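Nucleotide pyrophosphohydrolase (Bacillus cereus, PDB 5IE9) probably hydrolyses nucleoside triphosphates to monophosphates and pyrophosphate, as a manganese-binding, all-helical MazG-family enzyme assembled from four copies of the chain. Local coordinates at residues Y24-P27 with L28-M31; A42-V45 with N46-Y49; L85-A88 with H89-M93. All blocks are in the same frame, centred on the assembly; numbering follows the deposited sequence.

Interaction 1: Y24-P27 with L28-M31; sequences YFSP and LAMM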
loop_
_atom_site.group_PDB
_atom_site.type_symbol
_atom_site.label_atom_id
_atom_site.label_comp_id
_atom_site.label_asym_id
_atom_site.label_seq_id
_atom_site.Cartn_x
_atom_site.Cartn_y
_atom_site.Cartn_z
ATOM N N TYR C 24 13.446 -17.987 -1.483
ATOM C CA TYR C 24 12.575 -16.880 -1.096
ATOM C C TYR C 24 13.316 -15.554 -1.024
ATOM O O TYR C 24 14.487 -15.513 -0.645
ATOM C CB TYR C 24 11.881 -17.176 0.240
ATOM C CG TYR C 24 10.824 -18.245 0.134
ATOM C CD1 TYR C 24 9.625 -18.004 -0.551
ATOM C CD2 TYR C 24 11.020 -19.512 0.711
ATOM C CE1 TYR C 24 8.653 -18.991 -0.660
ATOM C CE2 TYR C 24 10.049 -20.503 0.614
ATOM C CZ TYR C 24 8.874 -20.236 -0.073
ATOM O OH TYR C 24 7.905 -21.195 -0.179
ATOM N N PHE C 25 12.627 -14.480 -1.404
ATOM C CA PHE C 25 13.113 -13.115 -1.194
ATOM C C PHE C 25 13.154 -12.836 0.312
ATOM O O PHE C 25 12.364 -13.407 1.066
ATOM C CB PHE C 25 12.201 -12.107 -1.922
ATOM C CG PHE C 25 12.614 -11.805 -3.353
ATOM C CD1 PHE C 25 13.192 -12.796 -4.185
ATOM C CD2 PHE C 25 12.401 -10.518 -3.892
ATOM C CE1 PHE C 25 13.566 -12.497 -5.497
ATOM C CE2 PHE C 25 12.777 -10.212 -5.206
ATOM C CZ PHE C 25 13.354 -11.203 -6.008
ATOM N N SER C 26 14.084 -11.984 0.744
ATOM C CA SER C 26 14.172 -11.547 2.147
ATOM C C SER C 26 12.878 -10.826 2.552
ATOM O O SER C 26 12.233 -10.213 1.694
ATOM C CB SER C 26 15.394 -10.641 2.362
ATOM O OG SER C 26 15.242 -9.375 1.730
ATOM N N PRO C 27 12.481 -10.911 3.846
ATOM C CA PRO C 27 11.190 -10.350 4.287
ATOM C C PRO C 27 10.908 -8.894 3.861
ATOM O O PRO C 27 9.771 -8.567 3.522
ATOM C CB PRO C 27 11.240 -10.492 5.819
ATOM C CG PRO C 27 12.624 -10.938 6.152
ATOM C CD PRO C 27 13.140 -11.639 4.944
ATOM N N LEU C 28 11.935 -8.047 3.853
ATOM C CA LEU C 28 11.790 -6.650 3.446
ATOM C C LEU C 28 11.568 -6.504 1.930
ATOM O O LEU C 28 10.765 -5.676 1.495
ATOM C CB LEU C 28 13.005 -5.852 3.923
ATOM C CG LEU C 28 12.877 -4.495 4.624
ATOM C CD1 LEU C 28 11.683 -4.403 5.566
ATOM C CD2 LEU C 28 14.169 -4.207 5.376
ATOM N N ALA C 29 12.273 -7.321 1.145
ATOM C CA ALA C 29 12.046 -7.453 -0.300
ATOM C C ALA C 29 10.634 -7.970 -0.626
ATOM O O ALA C 29 9.995 -7.483 -1.565
ATOM C CB ALA C 29 13.102 -8.354 -0.918
ATOM N N MET C 30 10.168 -8.953 0.152
ATOM C CA MET C 30 8.792 -9.465 0.095
ATOM C C MET C 30 7.773 -8.378 0.350
ATOM O O MET C 30 6.740 -8.324 -0.317
ATOM C CB MET C 30 8.557 -10.532 1.168
ATOM C CG MET C 30 9.250 -11.847 0.932
ATOM S SD MET C 30 8.296 -12.874 -0.185
ATOM C CE MET C 30 9.155 -14.424 0.100
ATOM N N MET C 31 8.052 -7.534 1.343
ATOM C CA MET C 31 7.126 -6.489 1.726
ATOM C C MET C 31 6.931 -5.514 0.566
ATOM O O MET C 31 5.806 -5.062 0.325
ATOM C CB MET C 31 7.578 -5.795 3.011
ATOM C CG MET C 31 6.477 -5.012 3.713
ATOM S SD MET C 31 5.001 -5.993 4.052
ATOM C CE MET C 31 3.706 -4.895 3.490
#

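Interaction 2: A42-V45 with N46-Y49; sequences AREV and NHYY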
loop_
_atom_site.group_PDB
_atom_site.type_symbol
_atom_site.label_atom_id
_atom_site.label_comp_id
_atom_site.label_asym_id
_atom_site.label_seq_id
_atom_site.Cartn_x
_atom_site.Cartn_y
_atom_site.Cartn_z
ATOM N N ALA C 42 -5.427 -2.564 -6.485
ATOM C CA ALA C 42 -6.036 -1.227 -6.354
ATOM C C ALA C 42 -6.446 -0.641 -7.699
ATOM O O ALA C 42 -7.588 -0.184 -7.847
ATOM C CB ALA C 42 -5.107 -0.267 -5.622
ATOM N N ARG C 43 -5.513 -0.683 -8.664
ATOM C CA ARG C 43 -5.755 -0.295 -10.051
ATOM C C ARG C 43 -7.020 -0.960 -10.585
ATOM O O ARG C 43 -7.865 -0.290 -11.178
ATOM C CB ARG C 43 -4.569 -0.684 -10.944
ATOM C CG ARG C 43 -4.629 -0.102 -12.354
ATOM C CD ARG C 43 -4.551 -1.169 -13.436
ATOM N NE ARG C 43 -3.199 -1.686 -13.670
ATOM C CZ ARG C 43 -2.757 -2.890 -13.296
ATOM N NH1 ARG C 43 -3.544 -3.746 -12.650
ATOM N NH2 ARG C 43 -1.508 -3.244 -13.571
ATOM N N GLU C 44 -7.144 -2.270 -10.355
ATOM C CA GLU C 44 -8.215 -3.057 -10.950
ATOM C C GLU C 44 -9.563 -2.844 -10.252
ATOM O O GLU C 44 -10.593 -2.745 -10.920
ATOM C CB GLU C 44 -7.817 -4.533 -11.037
ATOM C CG GLU C 44 -8.068 -5.169 -12.407
ATOM C CD GLU C 44 -7.322 -4.483 -13.555
ATOM O OE1 GLU C 44 -6.105 -4.219 -13.421
ATOM O OE2 GLU C 44 -7.948 -4.207 -14.604
ATOM N N VAL C 45 -9.548 -2.750 -8.921
ATOM C CA VAL C 45 -10.734 -2.373 -8.129
ATOM C C VAL C 45 -11.251 -0.993 -8.563
ATOM O O VAL C 45 -12.446 -0.827 -8.789
ATOM C CB VAL C 45 -10.453 -2.420 -6.603
ATOM C CG1 VAL C 45 -11.594 -1.820 -5.789
ATOM C CG2 VAL C 45 -10.192 -3.851 -6.152
ATOM N N ASN C 46 -10.346 -0.025 -8.702
ATOM C CA ASN C 46 -10.697 1.297 -9.228
ATOM C C ASN C 46 -11.296 1.268 -10.649
ATOM O O ASN C 46 -12.284 1.948 -10.913
ATOM C CB ASN C 46 -9.483 2.231 -9.170
ATOM C CG ASN C 46 -9.850 3.677 -8.850
ATOM O OD1 ASN C 46 -9.023 4.569 -9.024
ATOM N ND2 ASN C 46 -11.069 3.916 -8.374
ATOM N N HIS C 47 -10.702 0.470 -11.540
ATOM C CA HIS C 47 -11.157 0.315 -12.930
ATOM C C HIS C 47 -12.606 -0.192 -13.010
ATOM O O HIS C 47 -13.420 0.369 -13.745
ATOM C CB HIS C 47 -10.191 -0.606 -13.704
ATOM C CG HIS C 47 -10.538 -0.792 -15.153
ATOM N ND1 HIS C 47 -11.199 -1.907 -15.625
ATOM C CD2 HIS C 47 -10.304 -0.009 -16.236
ATOM C CE1 HIS C 47 -11.366 -1.799 -16.932
ATOM N NE2 HIS C 47 -10.831 -0.657 -17.328
ATOM N N TYR C 48 -12.924 -1.220 -12.225
ATOM C CA TYR C 48 -14.233 -1.876 -12.270
ATOM C C TYR C 48 -15.295 -1.306 -11.313
ATOM O O TYR C 48 -16.494 -1.472 -11.558
ATOM C CB TYR C 48 -14.074 -3.378 -12.021
ATOM C CG TYR C 48 -13.503 -4.163 -13.181
ATOM C CD1 TYR C 48 -14.329 -4.593 -14.238
ATOM C CD2 TYR C 48 -12.142 -4.501 -13.221
ATOM C CE1 TYR C 48 -13.813 -5.324 -15.305
ATOM C CE2 TYR C 48 -11.616 -5.234 -14.281
ATOM C CZ TYR C 48 -12.453 -5.641 -15.321
ATOM O OH TYR C 48 -11.943 -6.367 -16.373
ATOM N N TYR C 49 -14.861 -0.652 -10.232
ATOM C CA TYR C 49 -15.775 -0.178 -9.171
ATOM C C TYR C 49 -15.619 1.312 -8.795
ATOM O O TYR C 49 -16.361 1.830 -7.945
ATOM C CB TYR C 49 -15.690 -1.102 -7.940
ATOM C CG TYR C 49 -15.941 -2.562 -8.297
ATOM C CD1 TYR C 49 -17.248 -3.043 -8.514
ATOM C CD2 TYR C 49 -14.874 -3.459 -8.457
ATOM C CE1 TYR C 49 -17.474 -4.370 -8.865
ATOM C CE2 TYR C 49 -15.096 -4.788 -8.807
ATOM C CZ TYR C 49 -16.391 -5.234 -9.010
ATOM O OH TYR C 49 -16.603 -6.545 -9.352
#

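Interaction 3: L85-A88 with H89-M93; sequences LETA and HNIVM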
loop_
_atom_site.group_PDB
_atom_site.type_symbol
_atom_site.label_atom_id
_atom_site.label_comp_id
_atom_site.label_asym_id
_atom_site.label_seq_id
_atom_site.Cartn_x
_atom_site.Cartn_y
_atom_site.Cartn_z
ATOM N N LEU C 85 -0.729 -20.292 7.366
ATOM C CA LEU C 85 -1.857 -19.349 7.202
ATOM C C LEU C 85 -3.220 -19.862 7.700
ATOM O O LEU C 85 -4.139 -19.065 7.907
ATOM C CB LEU C 85 -1.974 -18.853 5.753
ATOM C CG LEU C 85 -0.887 -17.946 5.173
ATOM C CD1 LEU C 85 -1.037 -17.884 3.664
ATOM C CD2 LEU C 85 -0.886 -16.540 5.761
ATOM N N GLU C 86 -3.349 -21.179 7.875
ATOM C CA GLU C 86 -4.526 -21.772 8.509
ATOM C C GLU C 86 -4.555 -21.385 9.987
ATOM O O GLU C 86 -5.600 -20.971 10.498
ATOM C CB GLU C 86 -4.535 -23.294 8.340
ATOM C CG GLU C 86 -5.803 -23.990 8.834
ATOM C CD GLU C 86 -5.772 -25.509 8.690
ATOM O OE1 GLU C 86 -4.842 -26.060 8.047
ATOM O OE2 GLU C 86 -6.699 -26.162 9.222
ATOM N N THR C 87 -3.402 -21.517 10.653
ATOM C CA THR C 87 -3.230 -21.063 12.038
ATOM C C THR C 87 -3.512 -19.561 12.134
ATOM O O THR C 87 -4.298 -19.139 12.978
ATOM C CB THR C 87 -1.824 -21.393 12.603
ATOM O OG1 THR C 87 -1.500 -22.762 12.336
ATOM C CG2 THR C 87 -1.764 -21.159 14.114
ATOM N N ALA C 88 -2.896 -18.775 11.248
ATOM C CA ALA C 88 -3.081 -17.320 11.203
ATOM C C ALA C 88 -4.557 -16.918 11.110
ATOM O O ALA C 88 -5.011 -16.042 11.852
ATOM C CB ALA C 88 -2.286 -16.722 10.051
ATOM N N HIS C 89 -5.291 -17.583 10.213
ATOM C CA HIS C 89 -6.728 -17.381 10.002
ATOM C C HIS C 89 -7.524 -17.660 11.280
ATOM O O HIS C 89 -8.413 -16.883 11.640
ATOM C CB HIS C 89 -7.201 -18.275 8.847
ATOM C CG HIS C 89 -8.680 -18.255 8.613
ATOM N ND1 HIS C 89 -9.528 -19.207 9.138
ATOM C CD2 HIS C 89 -9.458 -17.416 7.891
ATOM C CE1 HIS C 89 -10.767 -18.948 8.760
ATOM N NE2 HIS C 89 -10.751 -17.868 8.001
ATOM N N ASN C 90 -7.176 -18.760 11.954
ATOM C CA ASN C 90 -7.829 -19.199 13.186
ATOM C C ASN C 90 -7.681 -18.233 14.345
ATOM O O ASN C 90 -8.638 -18.054 15.108
ATOM C CB ASN C 90 -7.335 -20.585 13.616
ATOM C CG ASN C 90 -7.896 -21.712 12.746
ATOM O OD1 ASN C 90 -8.966 -21.584 12.141
ATOM N ND2 ASN C 90 -7.182 -22.828 12.701
ATOM N N ILE C 91 -6.503 -17.614 14.482
ATOM C CA ILE C 91 -6.286 -16.652 15.584
ATOM C C ILE C 91 -7.083 -15.355 15.384
ATOM O O ILE C 91 -7.535 -14.743 16.354
ATOM C CB ILE C 91 -4.788 -16.406 15.993
ATOM C CG1 ILE C 91 -4.272 -15.026 15.568
ATOM C CG2 ILE C 91 -3.859 -17.546 15.572
ATOM C CD1 ILE C 91 -3.490 -14.336 16.668
ATOM N N VAL C 92 -7.279 -14.980 14.123
ATOM C CA VAL C 92 -8.123 -13.845 13.750
ATOM C C VAL C 92 -9.594 -14.162 14.040
ATOM O O VAL C 92 -10.291 -13.361 14.671
ATOM C CB VAL C 92 -7.876 -13.421 12.280
ATOM C CG1 VAL C 92 -8.897 -12.398 11.802
ATOM C CG2 VAL C 92 -6.471 -12.852 12.143
ATOM N N MET C 93 -10.040 -15.339 13.606
ATOM C CA MET C 93 -11.404 -15.814 13.850
ATOM C C MET C 93 -11.747 -15.955 15.333
ATOM O O MET C 93 -12.879 -15.692 15.731
ATOM C CB MET C 93 -11.663 -17.124 13.100
ATOM C CG MET C 93 -11.809 -16.979 11.586
ATOM S SD MET C 93 -13.245 -16.020 11.038
ATOM C CE MET C 93 -12.456 -14.452 10.735
#

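Interaction 1: Y24-P27 with L28-M31
Met30 reaches back over the start of its own helix to Tyr24 and Phe25. Its CG stands anti to the carbonyl carbon (chi1 -71°), and a bend at chi2 carries the thioether toward the preceding loop. There the terminal CE lies 3.7 Å from CD1 of Tyr24, the methionine and tyrosine side chains crossing at a slant. Nearer the backbone, Met30 CG packs 4.1 Å from Phe25 CB. The Phe25 ring turns to the residue before Met30, with CD2 3.7 Å from Ala29 CB. Ser26 is the N-cap of helix 27-49, and Pro27 occupies the first turn, where its lack of an N-H costs no helical bond. The Ser26 carbonyl accepts the first i to i+4 bond, Met30 N to Ser26 O at 2.9 Å and 166°, and Met31 N to Pro27 O follows at 3.0 Å. Ser26 OG lies between its own backbone N and carbonyl carbon, 3.6 Å from Ala29 CB. Beyond the loop, the Tyr24 hydroxyl is hydrogen-bonded to Asp14, and Met30 also packs on Cys76 and Met77 of helix 62-80. Ala29 touches Leu28 of the third subunit.

Interaction 2: A42-V45 with N46-Y49
From Ala42 to Tyr49 the backbone is alpha-helical, loosening at its last residues, with four consecutive i to i+4 bonds running from Asn46 N to Ala42 O (2.9 Å, 168°) through to Tyr49 N to Val45 O (2.8 Å, 137°). On one flank the Glu44 side chain, bent at chi2, runs alongside those of His47 and Tyr48 and points the same way. Its OE2 lies 3.8 Å from Tyr48 CE2, with the carboxylate and phenol planes 58° apart, so the carboxylate is not stacked flat on the ring. The same oxygen stands 4.1 Å from His47 ND1; that is proximity without a bond, although the negative charge could bias the imidazole toward protonation. His47 ND1 in turn sits over one face of the Tyr48 ring, 3.6 Å above its plane and offset toward the rim, while Glu44 O approaches the edge of that ring near its plane. This is the C-terminal end of helix 27-49, which carries the metal ligand Glu37 of the MazG domain; the other manganese ligand, Glu66, belongs to helix 62-80. Arg43 reaches its neighbour in sequence through a salt bridge, NH1 to Glu44 OE1 at 2.7 Å, whose hydrogen-bond geometry is weak. NH1 is also in a long, weak ion pair with Glu66, consistent with the arginine lying close to the metal site. Helix 62-80 meets four of these side chains, Glu44 and Tyr48 touching Ser62, Val45 and Tyr49 touching Ile63; Asn46 lies against Leu28 of the second subunit and Arg33 of the fourth.

Interaction 3: L85-A88 with H89-M93
Glu86 and Asn90, one helical turn apart, both turn their polar ends to Lys4 of the second subunit, Glu86 OE2 hydrogen-bonding to the Lys4 backbone N and Asn90 OD1 to its NZ, while the other Glu86 oxygen, OE1, makes a salt bridge with Lys7 of the same chain. Each carboxylate oxygen thus has a partner. Glu86 projects as an extended chain (chi1 -174°, chi2 -178°), which carries the carboxylate well clear of the helix axis. Asn90 instead folds back beside its own backbone N, and its amide carbon CG comes to 3.3 Å from Glu86 O. The amide nitrogen ND2 is equally near that carbonyl, but the angle is too poor for a hydrogen bond; the carbonyl accepts a bond from Asn90 N, at 3.1 Å and 154°.

Along the backbone, His89 N bonds to Leu85 O at 3.0 Å, and Ile91 N bonds to Thr87 O at 3.1 Å. The next bond, Val92 N to Ala88 O, is weak at 3.4 Å. These i to i+4 bonds build the opening turns of helix 85-96, the last helix of an all-helical MazG chain, and here they also carry side chains into a subunit interface. Apolar contact across the turn is slight: the two CG2 methyls of Thr87 and Ile91 are 4.4 Å apart. Further along, Met93 CG lies over one face of the His89 ring, offset toward its rim.

Leu85 packs on Ile75 and Ala78 of helix 62-80 in its own chain, while His89 and Met93 both meet Glu12 on helix 6-17, and Val92 meets Gly68 on helix 62-80, of the second subunit.

Overall arrangement
Interactions 1 and 2 mark the two ends of helix 27-49: their centres are 26 Å apart, and manganese ligand Glu37 lies between them in sequence. Interaction 2 is near the metal, with the Arg43 side chain about 6 Å from the ion, whereas the Met31 side chain of interaction 1 is about 13 Å away. Interaction 3 lies on a separate helix, its centre 22 Å from that of interaction 1 and 28 Å from that of interaction 2. No two of the three touch, but all meet the second subunit. Across that interface Pro27 and Leu28 of interaction 1 pack on Tyr49 of the second subunit, pairing opposite helix ends between chains.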